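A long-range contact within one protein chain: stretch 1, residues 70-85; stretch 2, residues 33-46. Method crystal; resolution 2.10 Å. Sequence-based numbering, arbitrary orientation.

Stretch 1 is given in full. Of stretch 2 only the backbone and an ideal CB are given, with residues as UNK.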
ATOM      1  N   ILE A  70      -2.144  -3.813  -0.338  1.00 18.14           N
ATOM      2  CA  ILE A  70      -2.971  -3.681  -1.551  1.00 19.08           C
ATOM      3  C   ILE A  70      -4.468  -3.463  -1.283  1.00 19.64           C
ATOM      4  O   ILE A  70      -5.091  -2.566  -1.859  1.00 18.88           O
ATOM      5  CB  ILE A  70      -2.689  -4.815  -2.548  1.00 20.66           C
ATOM      6  CG1 ILE A  70      -1.236  -4.596  -3.075  1.00 21.95           C
ATOM      7  CG2 ILE A  70      -3.757  -4.797  -3.731  1.00 15.01           C
ATOM      8  CD1 ILE A  70      -0.610  -5.699  -3.870  1.00 21.49           C
ATOM      9  N   PHE A  71      -5.005  -4.248  -0.352  1.00 18.96           N
ATOM     10  CA  PHE A  71      -6.403  -4.141   0.062  1.00 18.92           C
ATOM     11  C   PHE A  71      -6.671  -2.739   0.584  1.00 19.07           C
ATOM     12  O   PHE A  71      -7.696  -2.154   0.263  1.00 19.28           O
ATOM     13  CB  PHE A  71      -6.699  -5.211   1.134  1.00 17.94           C
ATOM     14  CG  PHE A  71      -8.131  -5.196   1.634  1.00 19.73           C
ATOM     15  CD1 PHE A  71      -9.208  -5.137   0.743  1.00 14.53           C
ATOM     16  CD2 PHE A  71      -8.382  -5.317   3.015  1.00 21.36           C
ATOM     17  CE1 PHE A  71     -10.514  -5.108   1.213  1.00 19.32           C
ATOM     18  CE2 PHE A  71      -9.723  -5.354   3.493  1.00 20.82           C
ATOM     19  CZ  PHE A  71     -10.768  -5.230   2.602  1.00 19.60           C
ATOM     20  N   THR A  72      -5.743  -2.208   1.401  1.00 18.32           N
ATOM     21  CA  THR A  72      -5.881  -0.857   1.920  1.00 20.03           C
ATOM     22  C   THR A  72      -5.943   0.205   0.751  1.00 20.12           C
ATOM     23  O   THR A  72      -6.763   1.126   0.755  1.00 21.22           O
ATOM     24  CB  THR A  72      -4.687  -0.494   2.883  1.00 20.00           C
ATOM     25  OG1 THR A  72      -4.667  -1.367   4.040  1.00 22.45           O
ATOM     26  CG2 THR A  72      -4.949   0.850   3.466  1.00 21.05           C
ATOM     27  N   ALA A  73      -5.018   0.104  -0.205  1.00 18.58           N
ATOM     28  CA  ALA A  73      -4.977   1.041  -1.335  1.00 17.41           C
ATOM     29  C   ALA A  73      -6.291   1.034  -2.080  1.00 17.58           C
ATOM     30  O   ALA A  73      -6.754   2.094  -2.520  1.00 16.94           O
ATOM     31  CB  ALA A  73      -3.872   0.653  -2.287  1.00 16.59           C
ATOM     32  N   ASP A  74      -6.855  -0.164  -2.277  1.00 15.78           N
ATOM     33  CA  ASP A  74      -8.085  -0.288  -3.089  1.00 18.06           C
ATOM     34  C   ASP A  74      -9.332   0.086  -2.229  1.00 18.38           C
ATOM     35  O   ASP A  74     -10.186   0.827  -2.652  1.00 17.91           O
ATOM     36  CB  ASP A  74      -8.208  -1.748  -3.570  1.00 18.68           C
ATOM     37  CG  ASP A  74      -7.212  -2.094  -4.689  1.00 21.14           C
ATOM     38  OD1 ASP A  74      -6.368  -1.209  -5.086  1.00 17.88           O
ATOM     39  OD2 ASP A  74      -7.219  -3.246  -5.229  1.00 20.11           O
ATOM     40  N   LEU A  75      -9.397  -0.406  -0.991  1.00 18.20           N
ATOM     41  CA  LEU A  75     -10.511  -0.041  -0.097  1.00 19.03           C
ATOM     42  C   LEU A  75     -10.556   1.464   0.110  1.00 20.50           C
ATOM     43  O   LEU A  75     -11.645   2.024   0.116  1.00 21.22           O
ATOM     44  CB  LEU A  75     -10.404  -0.737   1.258  1.00 17.51           C
ATOM     45  CG  LEU A  75     -11.381  -0.331   2.366  1.00 21.64           C
ATOM     46  CD1 LEU A  75     -12.916  -0.676   2.096  1.00 16.71           C
ATOM     47  CD2 LEU A  75     -10.902  -0.958   3.766  1.00 21.08           C
ATOM     48  N   ALA A  76      -9.384   2.107   0.323  1.00 20.84           N
ATOM     49  CA  ALA A  76      -9.360   3.577   0.420  1.00 21.84           C
ATOM     50  C   ALA A  76     -10.093   4.260  -0.741  1.00 21.28           C
ATOM     51  O   ALA A  76     -10.881   5.166  -0.519  1.00 20.50           O
ATOM     52  CB  ALA A  76      -7.909   4.182   0.565  1.00 21.20           C
ATOM     53  N   ARG A  77      -9.818   3.819  -1.966  1.00 21.05           N
ATOM     54  CA  ARG A  77     -10.467   4.389  -3.154  1.00 20.36           C
ATOM     55  C   ARG A  77     -11.977   4.081  -3.311  1.00 22.06           C
ATOM     56  O   ARG A  77     -12.742   4.932  -3.693  1.00 22.44           O
ATOM     57  CB  ARG A  77      -9.681   4.033  -4.411  1.00 18.94           C
ATOM     58  CG  ARG A  77      -8.292   4.721  -4.456  1.00 16.96           C
ATOM     59  CD  ARG A  77      -7.432   4.224  -5.571  1.00 16.55           C
ATOM     60  NE  ARG A  77      -6.805   2.922  -5.306  1.00 14.90           N
ATOM     61  CZ  ARG A  77      -5.864   2.453  -6.148  1.00 20.20           C
ATOM     62  NH1 ARG A  77      -5.466   3.221  -7.235  1.00 15.15           N
ATOM     63  NH2 ARG A  77      -5.297   1.276  -5.932  1.00 17.05           N
ATOM     64  N   PHE A  78     -12.409   2.883  -2.978  1.00 21.91           N
ATOM     65  CA  PHE A  78     -13.844   2.606  -2.852  1.00 23.40           C
ATOM     66  C   PHE A  78     -14.574   3.466  -1.798  1.00 24.19           C
ATOM     67  O   PHE A  78     -15.728   3.894  -2.003  1.00 25.47           O
ATOM     68  CB  PHE A  78     -14.082   1.085  -2.594  1.00 23.37           C
ATOM     69  CG  PHE A  78     -13.760   0.236  -3.798  1.00 23.34           C
ATOM     70  CD1 PHE A  78     -12.778  -0.748  -3.725  1.00 22.34           C
ATOM     71  CD2 PHE A  78     -14.397   0.496  -5.031  1.00 23.35           C
ATOM     72  CE1 PHE A  78     -12.434  -1.495  -4.882  1.00 24.22           C
ATOM     73  CE2 PHE A  78     -14.064  -0.209  -6.192  1.00 25.93           C
ATOM     74  CZ  PHE A  78     -13.061  -1.229  -6.114  1.00 23.54           C
ATOM     75  N   LEU A  79     -13.912   3.712  -0.677  1.00 23.54           N
ATOM     76  CA  LEU A  79     -14.452   4.628   0.335  1.00 24.46           C
ATOM     77  C   LEU A  79     -14.542   6.092  -0.195  1.00 25.63           C
ATOM     78  O   LEU A  79     -15.561   6.798   0.023  1.00 27.11           O
ATOM     79  CB  LEU A  79     -13.625   4.513   1.630  1.00 24.14           C
ATOM     80  CG  LEU A  79     -13.857   3.286   2.505  1.00 22.52           C
ATOM     81  CD1 LEU A  79     -12.783   3.219   3.670  1.00 20.94           C
ATOM     82  CD2 LEU A  79     -15.284   3.190   3.071  1.00 22.01           C
ATOM     83  N   ALA A  80     -13.540   6.503  -0.971  1.00 22.84           N
ATOM     84  CA  ALA A  80     -13.633   7.774  -1.679  1.00 24.57           C
ATOM     85  C   ALA A  80     -14.872   7.810  -2.576  1.00 25.95           C
ATOM     86  O   ALA A  80     -15.578   8.831  -2.600  1.00 26.84           O
ATOM     87  CB  ALA A  80     -12.397   8.020  -2.533  1.00 22.46           C
ATOM     88  N   ASP A  81     -15.132   6.733  -3.319  1.00 26.39           N
ATOM     89  CA  ASP A  81     -16.369   6.656  -4.159  1.00 28.49           C
ATOM     90  C   ASP A  81     -17.666   6.873  -3.341  1.00 30.27           C
ATOM     91  O   ASP A  81     -18.693   7.383  -3.871  1.00 30.22           O
ATOM     92  CB  ASP A  81     -16.513   5.291  -4.832  1.00 27.27           C
ATOM     93  CG  ASP A  81     -15.399   4.984  -5.809  1.00 28.46           C
ATOM     94  OD1 ASP A  81     -14.600   5.870  -6.203  1.00 26.04           O
ATOM     95  OD2 ASP A  81     -15.253   3.832  -6.232  1.00 29.19           O
ATOM     96  N   GLU A  82     -17.606   6.477  -2.066  1.00 29.96           N
ATOM     97  CA  GLU A  82     -18.768   6.604  -1.194  1.00 31.27           C
ATOM     98  C   GLU A  82     -18.750   7.913  -0.380  1.00 32.32           C
ATOM     99  O   GLU A  82     -19.604   8.120   0.464  1.00 34.18           O
ATOM    100  CB  GLU A  82     -18.904   5.376  -0.273  1.00 30.56           C
ATOM    101  CG  GLU A  82     -19.080   4.003  -0.953  1.00 32.30           C
ATOM    102  CD  GLU A  82     -20.173   3.935  -2.054  1.00 37.89           C
ATOM    103  OE1 GLU A  82     -21.275   4.518  -1.927  1.00 39.61           O
ATOM    104  OE2 GLU A  82     -19.904   3.302  -3.091  1.00 39.48           O
ATOM    105  N   GLY A  83     -17.790   8.803  -0.653  1.00 32.65           N
ATOM    106  CA  GLY A  83     -17.659  10.055   0.086  1.00 32.87           C
ATOM    107  C   GLY A  83     -17.265   9.942   1.561  1.00 32.72           C
ATOM    108  O   GLY A  83     -17.559  10.839   2.347  1.00 33.90           O
ATOM    109  N   VAL A  84     -16.644   8.832   1.964  1.00 29.71           N
ATOM    110  CA  VAL A  84     -16.180   8.711   3.328  1.00 28.73           C
ATOM    111  C   VAL A  84     -14.779   9.318   3.418  1.00 29.50           C
ATOM    112  O   VAL A  84     -13.862   8.806   2.761  1.00 28.42           O
ATOM    113  CB  VAL A  84     -16.053   7.251   3.729  1.00 27.96           C
ATOM    114  CG1 VAL A  84     -15.491   7.189   5.138  1.00 26.37           C
ATOM    115  CG2 VAL A  84     -17.420   6.557   3.623  1.00 26.51           C
ATOM    116  N   PRO A  85     -14.573  10.364   4.236  1.00 30.41           N
ATOM    117  CA  PRO A  85     -13.265  11.003   4.282  1.00 30.93           C
ATOM    118  C   PRO A  85     -12.331  10.072   5.032  1.00 30.64           C
ATOM    119  O   PRO A  85     -12.758   9.534   6.060  1.00 30.96           O
ATOM    120  CB  PRO A  85     -13.500  12.300   5.056  1.00 32.41           C
ATOM    121  CG  PRO A  85     -14.775  12.033   5.907  1.00 33.41           C
ATOM    122  CD  PRO A  85     -15.554  10.961   5.175  1.00 32.99           C
ATOM    123  N   UNK A  33     -12.898  -9.421  -6.138  1.00 19.50           N
ATOM    124  CA  UNK A  33     -12.424  -8.747  -4.892  1.00 18.35           C
ATOM    125  C   UNK A  33     -12.917  -7.288  -4.942  1.00 18.56           C
ATOM    126  O   UNK A  33     -13.498  -6.752  -3.980  1.00 18.40           O
ATOM    127  CB  UNK A  33     -10.901  -8.805  -4.762  1.00 18.35           C
ATOM    128  N   UNK A  34     -12.740  -6.656  -6.099  1.00 17.51           N
ATOM    129  CA  UNK A  34     -13.239  -5.317  -6.238  1.00 18.38           C
ATOM    130  C   UNK A  34     -14.754  -5.142  -6.081  1.00 19.98           C
ATOM    131  O   UNK A  34     -15.173  -4.228  -5.369  1.00 20.22           O
ATOM    132  CB  UNK A  34     -12.816  -4.790  -7.611  1.00 18.38           C
ATOM    133  N   UNK A  35     -15.550  -6.005  -6.708  1.00 18.46           N
ATOM    134  CA  UNK A  35     -16.983  -5.961  -6.503  1.00 20.93           C
ATOM    135  C   UNK A  35     -17.397  -6.164  -5.019  1.00 20.85           C
ATOM    136  O   UNK A  35     -18.264  -5.423  -4.542  1.00 20.71           O
ATOM    137  CB  UNK A  35     -17.643  -7.028  -7.379  1.00 20.93           C
ATOM    138  N   UNK A  36     -16.781  -7.104  -4.290  1.00 20.28           N
ATOM    139  CA  UNK A  36     -17.162  -7.326  -2.877  1.00 22.80           C
ATOM    140  C   UNK A  36     -16.692  -6.101  -2.005  1.00 22.13           C
ATOM    141  O   UNK A  36     -17.370  -5.668  -1.061  1.00 21.57           O
ATOM    142  CB  UNK A  36     -16.543  -8.627  -2.362  1.00 22.80           C
ATOM    143  N   UNK A  37     -15.550  -5.537  -2.355  1.00 20.94           N
ATOM    144  CA  UNK A  37     -15.011  -4.446  -1.577  1.00 20.67           C
ATOM    145  C   UNK A  37     -15.830  -3.177  -1.784  1.00 21.53           C
ATOM    146  O   UNK A  37     -16.043  -2.429  -0.819  1.00 22.37           O
ATOM    147  CB  UNK A  37     -13.546  -4.205  -1.945  1.00 20.67           C
ATOM    148  N   UNK A  38     -16.258  -2.907  -3.020  1.00 21.72           N
ATOM    149  CA  UNK A  38     -17.197  -1.794  -3.311  1.00 22.71           C
ATOM    150  C   UNK A  38     -18.490  -1.847  -2.501  1.00 24.65           C
ATOM    151  O   UNK A  38     -18.964  -0.814  -1.980  1.00 25.79           O
ATOM    152  CB  UNK A  38     -17.552  -1.796  -4.799  1.00 22.71           C
ATOM    153  N   UNK A  39     -19.083  -3.045  -2.416  1.00 25.54           N
ATOM    154  CA  UNK A  39     -20.319  -3.277  -1.632  1.00 26.93           C
ATOM    155  C   UNK A  39     -20.028  -3.055  -0.156  1.00 26.54           C
ATOM    156  O   UNK A  39     -20.817  -2.415   0.547  1.00 26.56           O
ATOM    157  CB  UNK A  39     -20.864  -4.689  -1.858  1.00 26.93           C
ATOM    158  N   UNK A  40     -18.861  -3.532   0.308  1.00 25.94           N
ATOM    159  CA  UNK A  40     -18.554  -3.411   1.746  1.00 26.77           C
ATOM    160  C   UNK A  40     -18.336  -1.914   2.052  1.00 26.21           C
ATOM    161  O   UNK A  40     -18.800  -1.397   3.057  1.00 26.28           O
ATOM    162  CB  UNK A  40     -17.325  -4.239   2.126  1.00 26.77           C
ATOM    163  N   UNK A  41     -17.661  -1.207   1.155  1.00 25.24           N
ATOM    164  CA  UNK A  41     -17.484   0.251   1.308  1.00 25.58           C
ATOM    165  C   UNK A  41     -18.868   0.989   1.414  1.00 26.91           C
ATOM    166  O   UNK A  41     -19.013   1.940   2.203  1.00 25.98           O
ATOM    167  CB  UNK A  41     -16.685   0.797   0.123  1.00 25.58           C
ATOM    168  N   UNK A  42     -19.873   0.564   0.628  1.00 27.51           N
ATOM    169  CA  UNK A  42     -21.181   1.184   0.766  1.00 30.23           C
ATOM    170  C   UNK A  42     -21.801   0.899   2.149  1.00 31.06           C
ATOM    171  O   UNK A  42     -22.511   1.752   2.725  1.00 32.14           O
ATOM    172  CB  UNK A  42     -22.110   0.687  -0.343  1.00 30.23           C
ATOM    173  N   UNK A  43     -21.573  -0.308   2.658  1.00 30.58           N
ATOM    174  CA  UNK A  43     -22.025  -0.658   4.009  1.00 32.44           C
ATOM    175  C   UNK A  43     -21.356   0.261   5.071  1.00 31.71           C
ATOM    176  O   UNK A  43     -22.038   0.883   5.883  1.00 32.60           O
ATOM    177  CB  UNK A  43     -21.711  -2.127   4.301  1.00 32.44           C
ATOM    178  N   UNK A  44     -20.024   0.347   5.042  1.00 29.54           N
ATOM    179  CA  UNK A  44     -19.247   1.212   5.964  1.00 28.55           C
ATOM    180  C   UNK A  44     -19.797   2.640   6.006  1.00 29.31           C
ATOM    181  O   UNK A  44     -20.029   3.203   7.076  1.00 30.15           O
ATOM    182  CB  UNK A  44     -17.776   1.245   5.545  1.00 28.55           C
ATOM    183  N   UNK A  45     -20.034   3.191   4.823  1.00 28.42           N
ATOM    184  CA  UNK A  45     -20.525   4.545   4.672  1.00 30.59           C
ATOM    185  C   UNK A  45     -21.861   4.645   5.383  1.00 32.10           C
ATOM    186  O   UNK A  45     -22.126   5.625   6.070  1.00 33.56           O
ATOM    187  CB  UNK A  45     -20.650   4.933   3.197  1.00 30.59           C
ATOM    188  N   UNK A  46     -22.684   3.615   5.240  1.00 32.35           N
ATOM    189  CA  UNK A  46     -24.049   3.705   5.757  1.00 35.11           C
ATOM    190  C   UNK A  46     -23.948   3.594   7.269  1.00 36.26           C
ATOM    191  O   UNK A  46     -24.643   4.313   7.994  1.00 37.90           O
ATOM    192  CB  UNK A  46     -24.958   2.623   5.172  1.00 35.11           C
TER

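Stretch 2 is helical throughout and crosses the helix of stretch 1 at -54°, with the axes 8.7 Å apart at closest approach. Its phi/psi values are helical at every position, so most residues would be tolerated by the backbone alone.

Position 33 points sideways, and its ideal CB has nothing of stretch 1 within 5.5 Å. Many side chains would fit. It is Val-33, which makes no contact here.

Position 34 also points sideways, but its ideal CB lies 3.9 Å from Phe-78 CZ. The carboxylate of Asp-74 is farther off, and its OD1 is already in a salt bridge with Arg-77. A long side chain with a donor at its end would suit, whether aromatic or basic. The residue is Trp-34. Its NE1 donates to Asp-74 OD2 at 2.8 Å, with a nearly straight angle of 160°. The edge of Phe-78 is turned toward the face of its five-membered ring, offset, with the planes at 62°.

Positions 35 and 36 have no neighbour in stretch 1: the CB of 35 points away and that of 36 is out of reach. Stretch 1 does not restrict the choice. They are Ala-35 and Ala-36.

Position 37 points toward stretch 1. Its ideal CB is 4.0 Å from Phe-78 CD1 and 4.5 Å from Phe-71 CE1, with Leu-75 beyond. A compact side chain is favoured: valine, threonine, alanine or perhaps isoleucine. It is Thr-37. Its CG2 packs 3.5 Å from Phe-78 CD1 and 4.0 Å from Leu-75 CD1. Its OG1 lies at the edge of the Phe-71 ring and donates to Val-33 O at 2.8 Å, so the hydroxyl is satisfied within its own helix.

Position 38 is sideways. A small residue suits, because its ideal CB is already 3.9 Å from Phe-78 CD2. Ala-38 lays its CB over the Phe-78 ring, 4.3 Å from the centroid and off-centre. Water 1 bridges the two stretches, its O 3.1 Å from Ala-38 O and 2.6 Å from Glu-82 OE2.

Position 39 points away, and stretch 1 sets no limit there; many side chains would suit. It is Lys-39. Position 40 is sideways and unconstrained by stretch 1; it is Cys-40.

Position 41 is the tightest by backbone, its CA 5.4 Å from Leu-79 CA. The ideal CB is 3.8 Å from Phe-78 CB, 4.0 Å from Leu-79 CD2 and 4.1 Å from Glu-82 CG. Alanine, glycine or serine would suit. Ala-41 completes the hole, with 34, 37 and 38, in which Phe-78 sits.

Position 42 is sideways, its ideal CB 4.2 Å from Glu-82 CD. A basic residue is the natural choice, though a neutral donor could also serve. Lys-42 NZ forms a salt bridge with Glu-82 OE2 at 2.9 Å.

Position 43 points away, and stretch 1 puts no limit on the choice; it is Lys-43.

Position 44 points toward stretch 1, its ideal CB 4.0 Å from Leu-79 CD2. Leucine, valine or isoleucine would suit. Ile-44 CG2 meets Leu-79 CD2 at 3.8 Å.

Position 45 faces Val-84 CG2 and Glu-82 CB closely. Something small fits. Ala-45 CB touches Val-84 CG2 at 3.7 Å.

Position 46 is out of reach, so any side chain would do; it is Ala-46.

Stretch 2 33-46: VWAATAKCAKKIAA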
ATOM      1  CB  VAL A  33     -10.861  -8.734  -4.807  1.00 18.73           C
ATOM      2  CG1 VAL A  33     -10.358  -7.816  -3.676  1.00 18.17           C
ATOM      3  CG2 VAL A  33     -10.277 -10.167  -4.611  1.00 19.01           C
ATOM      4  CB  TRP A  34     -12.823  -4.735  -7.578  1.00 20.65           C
ATOM      5  CG  TRP A  34     -11.323  -4.431  -7.662  1.00 19.05           C
ATOM      6  CD1 TRP A  34     -10.399  -4.240  -6.615  1.00 19.05           C
ATOM      7  CD2 TRP A  34     -10.623  -4.142  -8.870  1.00 19.91           C
ATOM      8  NE1 TRP A  34      -9.145  -3.906  -7.138  1.00 17.14           N
ATOM      9  CE2 TRP A  34      -9.264  -3.831  -8.522  1.00 21.18           C
ATOM     10  CE3 TRP A  34     -10.986  -4.164 -10.238  1.00 21.93           C
ATOM     11  CZ2 TRP A  34      -8.290  -3.527  -9.512  1.00 22.32           C
ATOM     12  CZ3 TRP A  34      -9.996  -3.851 -11.223  1.00 22.39           C
ATOM     13  CH2 TRP A  34      -8.672  -3.570 -10.832  1.00 23.45           C
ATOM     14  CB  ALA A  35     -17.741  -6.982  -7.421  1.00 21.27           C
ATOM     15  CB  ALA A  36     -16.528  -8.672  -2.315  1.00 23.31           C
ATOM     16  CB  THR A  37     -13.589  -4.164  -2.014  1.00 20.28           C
ATOM     17  OG1 THR A  37     -12.797  -5.320  -1.739  1.00 17.62           O
ATOM     18  CG2 THR A  37     -13.002  -3.084  -1.120  1.00 21.98           C
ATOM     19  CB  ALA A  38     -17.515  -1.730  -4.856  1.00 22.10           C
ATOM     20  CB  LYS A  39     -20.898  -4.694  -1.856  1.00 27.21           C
ATOM     21  CG  LYS A  39     -21.527  -4.836  -3.308  1.00 30.67           C
ATOM     22  CD  LYS A  39     -22.175  -6.223  -3.450  1.00 36.16           C
ATOM     23  CE  LYS A  39     -23.196  -6.210  -4.583  1.00 47.14           C
ATOM     24  NZ  LYS A  39     -24.079  -7.409  -4.647  1.00 48.06           N
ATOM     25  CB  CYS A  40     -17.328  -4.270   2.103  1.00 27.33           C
ATOM     26  SG  CYS A  40     -16.627  -3.924   3.752  1.00 33.49           S
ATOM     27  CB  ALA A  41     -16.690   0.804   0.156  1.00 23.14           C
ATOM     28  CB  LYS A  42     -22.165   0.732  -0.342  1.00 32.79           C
ATOM     29  CG  LYS A  42     -21.723   1.053  -1.759  1.00 36.11           C
ATOM     30  CD  LYS A  42     -22.752   0.527  -2.818  1.00 43.28           C
ATOM     31  CE  LYS A  42     -22.146   0.775  -4.214  1.00 45.80           C
ATOM     32  NZ  LYS A  42     -22.100   2.238  -4.607  1.00 45.99           N
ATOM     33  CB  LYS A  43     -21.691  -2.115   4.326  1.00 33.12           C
ATOM     34  CG  LYS A  43     -22.636  -3.187   3.899  1.00 37.00           C
ATOM     35  CD  LYS A  43     -22.175  -4.544   4.512  1.00 46.75           C
ATOM     36  CE  LYS A  43     -22.900  -5.779   3.870  1.00 51.93           C
ATOM     37  NZ  LYS A  43     -22.023  -7.022   3.724  1.00 52.55           N
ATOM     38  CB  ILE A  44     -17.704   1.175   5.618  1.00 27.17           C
ATOM     39  CG1 ILE A  44     -17.120  -0.213   5.972  1.00 27.11           C
ATOM     40  CG2 ILE A  44     -16.930   2.294   6.360  1.00 26.66           C
ATOM     41  CD1 ILE A  44     -15.541  -0.405   5.621  1.00 24.59           C
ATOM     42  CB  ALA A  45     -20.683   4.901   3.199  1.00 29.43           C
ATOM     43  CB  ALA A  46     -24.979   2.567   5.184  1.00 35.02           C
TER
HETATM   44  O   HOH W   1     -17.914   1.716  -3.399  1.00 35.00           O
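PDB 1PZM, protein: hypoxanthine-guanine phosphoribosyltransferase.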